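Local coordinates for E3 ubiquitin-protein ligase ORTHRUS 2 (PDB 7DUF) that acts as a RING-type E3 ubiquitin transferase and carries a two-zinc PHD finger whose helical and beta-turn conformations in the peptide-recognition regions abrogate H3K4 peptide recognition, at residues Gln10-Cys13 with Cys19-Cys22; Thr39-Ser44 with His60-Ser65. One frame throughout, in Å; residues are numbered along the deposited sequence.

Contact 1: Gln10-Cys13 with Cys19-Cys22; sequences QLPC and CMRC. With ZN (zinc ion), chain D.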
loop_
_atom_site.group_PDB
_atom_site.type_symbol
_atom_site.label_atom_id
_atom_site.label_comp_id
_atom_site.label_asym_id
_atom_site.label_seq_id
_atom_site.Cartn_x
_atom_site.Cartn_y
_atom_site.Cartn_z
ATOM N N GLN A 10 5.798 -6.830 18.127
ATOM C CA GLN A 10 5.075 -5.878 17.297
ATOM C C GLN A 10 3.578 -6.014 17.538
ATOM O O GLN A 10 3.066 -7.121 17.729
ATOM C CB GLN A 10 5.388 -6.099 15.816
ATOM C CG GLN A 10 6.857 -6.349 15.521
ATOM C CD GLN A 10 7.077 -7.004 14.172
ATOM O OE1 GLN A 10 7.005 -6.350 13.131
ATOM N NE2 GLN A 10 7.347 -8.305 14.183
ATOM N N LEU A 11 2.878 -4.879 17.525
ATOM C CA LEU A 11 1.452 -4.846 17.798
ATOM C C LEU A 11 0.703 -4.194 16.641
ATOM O O LEU A 11 1.205 -3.239 16.040
ATOM C CB LEU A 11 1.158 -4.079 19.096
ATOM C CG LEU A 11 1.256 -4.900 20.385
ATOM C CD1 LEU A 11 2.699 -4.992 20.852
ATOM C CD2 LEU A 11 0.378 -4.315 21.480
ATOM N N PRO A 12 -0.496 -4.683 16.307
ATOM C CA PRO A 12 -1.248 -4.096 15.192
ATOM C C PRO A 12 -2.013 -2.846 15.597
ATOM O O PRO A 12 -1.675 -2.192 16.588
ATOM C CB PRO A 12 -2.199 -5.227 14.788
ATOM C CG PRO A 12 -2.468 -5.938 16.074
ATOM C CD PRO A 12 -1.201 -5.835 16.901
ATOM N N CYS A 13 -3.046 -2.506 14.833
ATOM C CA CYS A 13 -3.858 -1.330 15.107
ATOM C C CYS A 13 -5.163 -1.723 15.794
ATOM O O CYS A 13 -5.484 -2.901 15.968
ATOM C CB CYS A 13 -4.139 -0.551 13.819
ATOM S SG CYS A 13 -2.864 0.661 13.391
ATOM N N CYS A 19 -2.764 2.776 16.920
ATOM C CA CYS A 19 -1.673 1.819 17.065
ATOM C C CYS A 19 -1.598 1.342 18.509
ATOM O O CYS A 19 -1.454 2.151 19.432
ATOM C CB CYS A 19 -0.349 2.448 16.640
ATOM S SG CYS A 19 1.075 1.332 16.746
ATOM N N MET A 20 -1.693 0.025 18.702
ATOM C CA MET A 20 -1.656 -0.538 20.046
ATOM C C MET A 20 -0.315 -0.314 20.732
ATOM O O MET A 20 -0.230 -0.442 21.958
ATOM C CB MET A 20 -1.966 -2.034 19.993
ATOM C CG MET A 20 -3.343 -2.378 19.450
ATOM S SD MET A 20 -3.909 -3.985 20.042
ATOM C CE MET A 20 -4.789 -4.594 18.606
ATOM N N ARG A 21 0.730 0.021 19.976
ATOM C CA ARG A 21 2.069 0.165 20.533
ATOM C C ARG A 21 2.396 1.610 20.898
ATOM O O ARG A 21 2.834 1.883 22.019
ATOM C CB ARG A 21 3.106 -0.376 19.544
ATOM C CG ARG A 21 4.490 -0.569 20.137
ATOM C CD ARG A 21 5.385 -1.366 19.202
ATOM N NE ARG A 21 6.723 -1.543 19.752
ATOM C CZ ARG A 21 7.696 -0.648 19.653
ATOM N NH1 ARG A 21 7.517 0.503 19.024
ATOM N NH2 ARG A 21 8.879 -0.914 20.200
ATOM N N CYS A 22 2.192 2.546 19.972
ATOM C CA CYS A 22 2.587 3.933 20.177
ATOM C C CYS A 22 1.418 4.854 20.506
ATOM O O CYS A 22 1.629 6.062 20.660
ATOM C CB CYS A 22 3.332 4.462 18.945
ATOM S SG CYS A 22 2.286 4.837 17.522
HETATM ZN ZN ZN D . 2.649 2.953 16.220
#

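Contact 2: Thr39-Ser44 with His60-Ser65; sequences TPWHVS and HCPDCS. With ZN (zinc ion), chain C; ZN (zinc ion), chain D.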
loop_
_atom_site.group_PDB
_atom_site.type_symbol
_atom_site.label_atom_id
_atom_site.label_comp_id
_atom_site.label_asym_id
_atom_site.label_seq_id
_atom_site.Cartn_x
_atom_site.Cartn_y
_atom_site.Cartn_z
ATOM N N THR A 39 -5.482 -6.859 8.445
ATOM C CA THR A 39 -5.338 -6.108 9.684
ATOM C C THR A 39 -4.458 -4.896 9.437
ATOM O O THR A 39 -3.385 -5.035 8.834
ATOM C CB THR A 39 -4.725 -6.976 10.781
ATOM O OG1 THR A 39 -5.409 -8.233 10.838
ATOM C CG2 THR A 39 -4.833 -6.283 12.132
ATOM N N PRO A 40 -4.867 -3.701 9.855
ATOM C CA PRO A 40 -4.008 -2.528 9.671
ATOM C C PRO A 40 -2.869 -2.517 10.678
ATOM O O PRO A 40 -3.051 -2.824 11.859
ATOM C CB PRO A 40 -4.963 -1.351 9.895
ATOM C CG PRO A 40 -6.013 -1.894 10.799
ATOM C CD PRO A 40 -6.169 -3.352 10.452
ATOM N N TRP A 41 -1.682 -2.168 10.193
ATOM C CA TRP A 41 -0.491 -2.077 11.022
ATOM C C TRP A 41 0.148 -0.711 10.836
ATOM O O TRP A 41 0.141 -0.157 9.732
ATOM C CB TRP A 41 0.525 -3.175 10.676
ATOM C CG TRP A 41 0.077 -4.553 11.043
ATOM C CD1 TRP A 41 -0.906 -5.279 10.441
ATOM C CD2 TRP A 41 0.599 -5.378 12.092
ATOM N NE1 TRP A 41 -1.035 -6.502 11.053
ATOM C CE2 TRP A 41 -0.120 -6.588 12.069
ATOM C CE3 TRP A 41 1.604 -5.208 13.051
ATOM C CZ2 TRP A 41 0.133 -7.625 12.965
ATOM C CZ3 TRP A 41 1.853 -6.240 13.941
ATOM C CH2 TRP A 41 1.121 -7.432 13.891
ATOM N N HIS A 42 0.698 -0.168 11.919
ATOM C CA HIS A 42 1.446 1.082 11.849
ATOM C C HIS A 42 2.836 0.778 11.307
ATOM O O HIS A 42 3.646 0.132 11.981
ATOM C CB HIS A 42 1.514 1.745 13.220
ATOM C CG HIS A 42 2.071 3.133 13.190
ATOM N ND1 HIS A 42 2.465 3.804 14.328
ATOM C CD2 HIS A 42 2.302 3.978 12.157
ATOM C CE1 HIS A 42 2.913 5.001 13.997
ATOM N NE2 HIS A 42 2.826 5.132 12.685
ATOM N N VAL A 43 3.118 1.245 10.087
ATOM C CA VAL A 43 4.356 0.870 9.408
ATOM C C VAL A 43 5.575 1.399 10.151
ATOM O O VAL A 43 6.671 0.837 10.037
ATOM C CB VAL A 43 4.327 1.350 7.941
ATOM C CG1 VAL A 43 4.801 2.794 7.828
ATOM C CG2 VAL A 43 5.168 0.433 7.065
ATOM N N SER A 44 5.411 2.472 10.929
ATOM C CA SER A 44 6.539 3.006 11.684
ATOM C C SER A 44 6.959 2.055 12.797
ATOM O O SER A 44 8.156 1.892 13.061
ATOM C CB SER A 44 6.183 4.378 12.256
ATOM O OG SER A 44 6.804 4.579 13.514
ATOM N N HIS A 60 2.406 -8.821 3.726
ATOM C CA HIS A 60 1.840 -9.792 4.652
ATOM C C HIS A 60 2.336 -9.479 6.056
ATOM O O HIS A 60 3.545 -9.353 6.280
ATOM C CB HIS A 60 2.209 -11.217 4.237
ATOM C CG HIS A 60 1.631 -11.621 2.915
ATOM N ND1 HIS A 60 0.376 -11.228 2.504
ATOM C CD2 HIS A 60 2.140 -12.366 1.906
ATOM C CE1 HIS A 60 0.132 -11.721 1.304
ATOM N NE2 HIS A 60 1.187 -12.415 0.917
ATOM N N CYS A 61 1.398 -9.351 6.991
ATOM C CA CYS A 61 1.707 -8.866 8.324
ATOM C C CYS A 61 2.553 -9.879 9.093
ATOM O O CYS A 61 2.595 -11.062 8.744
ATOM C CB CYS A 61 0.414 -8.562 9.077
ATOM S SG CYS A 61 -0.407 -9.991 9.800
ATOM N N PRO A 62 3.253 -9.429 10.143
ATOM C CA PRO A 62 4.123 -10.351 10.894
ATOM C C PRO A 62 3.401 -11.562 11.458
ATOM O O PRO A 62 4.021 -12.622 11.611
ATOM C CB PRO A 62 4.681 -9.460 12.010
ATOM C CG PRO A 62 4.665 -8.091 11.433
ATOM C CD PRO A 62 3.428 -8.032 10.582
ATOM N N ASP A 63 2.110 -11.445 11.775
ATOM C CA ASP A 63 1.379 -12.597 12.292
ATOM C C ASP A 63 1.076 -13.610 11.194
ATOM O O ASP A 63 0.918 -14.802 11.482
ATOM C CB ASP A 63 0.088 -12.142 12.971
ATOM C CG ASP A 63 0.281 -11.835 14.443
ATOM O OD1 ASP A 63 1.027 -12.580 15.114
ATOM O OD2 ASP A 63 -0.312 -10.849 14.931
ATOM N N CYS A 64 0.994 -13.163 9.942
ATOM C CA CYS A 64 0.712 -14.055 8.825
ATOM C C CYS A 64 1.967 -14.557 8.126
ATOM O O CYS A 64 1.917 -15.606 7.474
ATOM C CB CYS A 64 -0.185 -13.354 7.800
ATOM S SG CYS A 64 -1.890 -13.093 8.343
ATOM N N SER A 65 3.081 -13.840 8.240
ATOM C CA SER A 65 4.321 -14.234 7.579
ATOM C C SER A 65 4.908 -15.495 8.207
ATOM O O SER A 65 5.221 -15.519 9.396
ATOM C CB SER A 65 5.340 -13.095 7.633
HETATM ZN ZN ZN C . -2.062 -10.766 8.354
HETATM ZN ZN ZN D . 2.649 2.953 16.220
#

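Contact 1: Gln10-Cys13 with Cys19-Cys22
C19 meets C13 at a single backbone bridge, where C13 SG lies 4.0 Å from C19 CA while both side chains turn away from the opposing backbone. C19 SG swings anti to its own nitrogen (chi1 -179°) and binds the zinc ion at 2.3 Å. The same sulfur accepts R21 N at 3.5 Å and, weakly, C22 N, bonds that brace the turn round the metal. M20 contributes more than any other residue. Its N donates to P12 O over 3.1 Å, nearly straight at 164°. From there its side chain slants across P12, with M20 CE reaching P12 CG at 3.7 Å, and M20 CB meets L11 CD2 at 3.6 Å, the leucine crossing the methionine at about a right angle. R21 adds a looser touch, R21 CB against L11 CB at 4.2 Å, and its chain extends toward M5 and A6. C22 leaves the interface and gives SG to the zinc, a site completed by H42 and C45. A CxxC turn with backbone N-H groups directed at the first cysteine sulfur is a zinc knuckle, here the opening half of the three-cysteine, one-histidine site of a PHD finger.

Contact 2: Thr39-Ser44 with His60-Ser65
W41 CG stands anti to the carbonyl carbon (chi1 -68°), which carries the indole across to the 60-65 loop, while C61 SG sits between its own backbone nitrogen and carbonyl carbon (chi1 81°), directed at the second zinc ion. The indole and the cysteine meet obliquely: C61 CB lies 3.6 Å from W41 CE2, and C61 SG is 4.6 Å from the centroid of the five-membered ring, a sulfur-aromatic contact made by a sulfur that also binds metal. The side chains of P62 and W41 come from opposite directions, and P62 places CD over one face of the indole, 3.9 Å from the centroid of the six-membered ring and almost on its normal, a clear CH-pi contact. At the indole edge, in the ring plane, D63 OD2 comes within 3.8 Å of W41 CZ2; the carboxylate is turned 64° from the ring, and its charge probably favours the slightly positive C-H rim. These residues belong to the cross-braced PHD finger, in which C61 and C64 complete the four-cysteine site with C34 and C37, whereas H42, next to the tryptophan on strand 40-42, binds the other zinc through ND1 at 2.1 Å. H42 NE2 is hydrogen-bonded to the E30 carboxylate, a second-shell group that, with the metal bond, probably holds the imidazole's rotation. W59 meets W41 edge-to-face, from the position two before the seventh zinc ligand where PHD fingers characteristically have an aromatic residue. Replacing W41 with an alanine would probably open a gap beneath P62 CD and leave the C61 methylene without its aromatic partner. The loop turns back on itself after C61, whose carbonyl oxygen accepts both C64 N and S65 N at 2.9 Å, a turn that sets C64 SG as well as C61 SG on the zinc.

From the N terminus, the chain passes through 10-13, makes a short loop and returns at 19-22, so contact 1 closes first, with five residues between its segments. Strand 31-33 follows, then strand 40-42 pairs with it antiparallel and begins contact 2, which closes a longer loop containing helix 53-57. The two contacts are in series, neither nested nor crossed, yet they meet in space: C13 N is probably hydrogen-bonded to P40 O at 3.0 Å, and the L11 backbone packs against the W41 indole. The zinc shared by C19 and C22 of contact 1 and H42 of contact 2, with C45 as fourth ligand, also joins them. Together they tie the N-terminal segment to strand 40-42, and that strand to the C-terminal zinc loop.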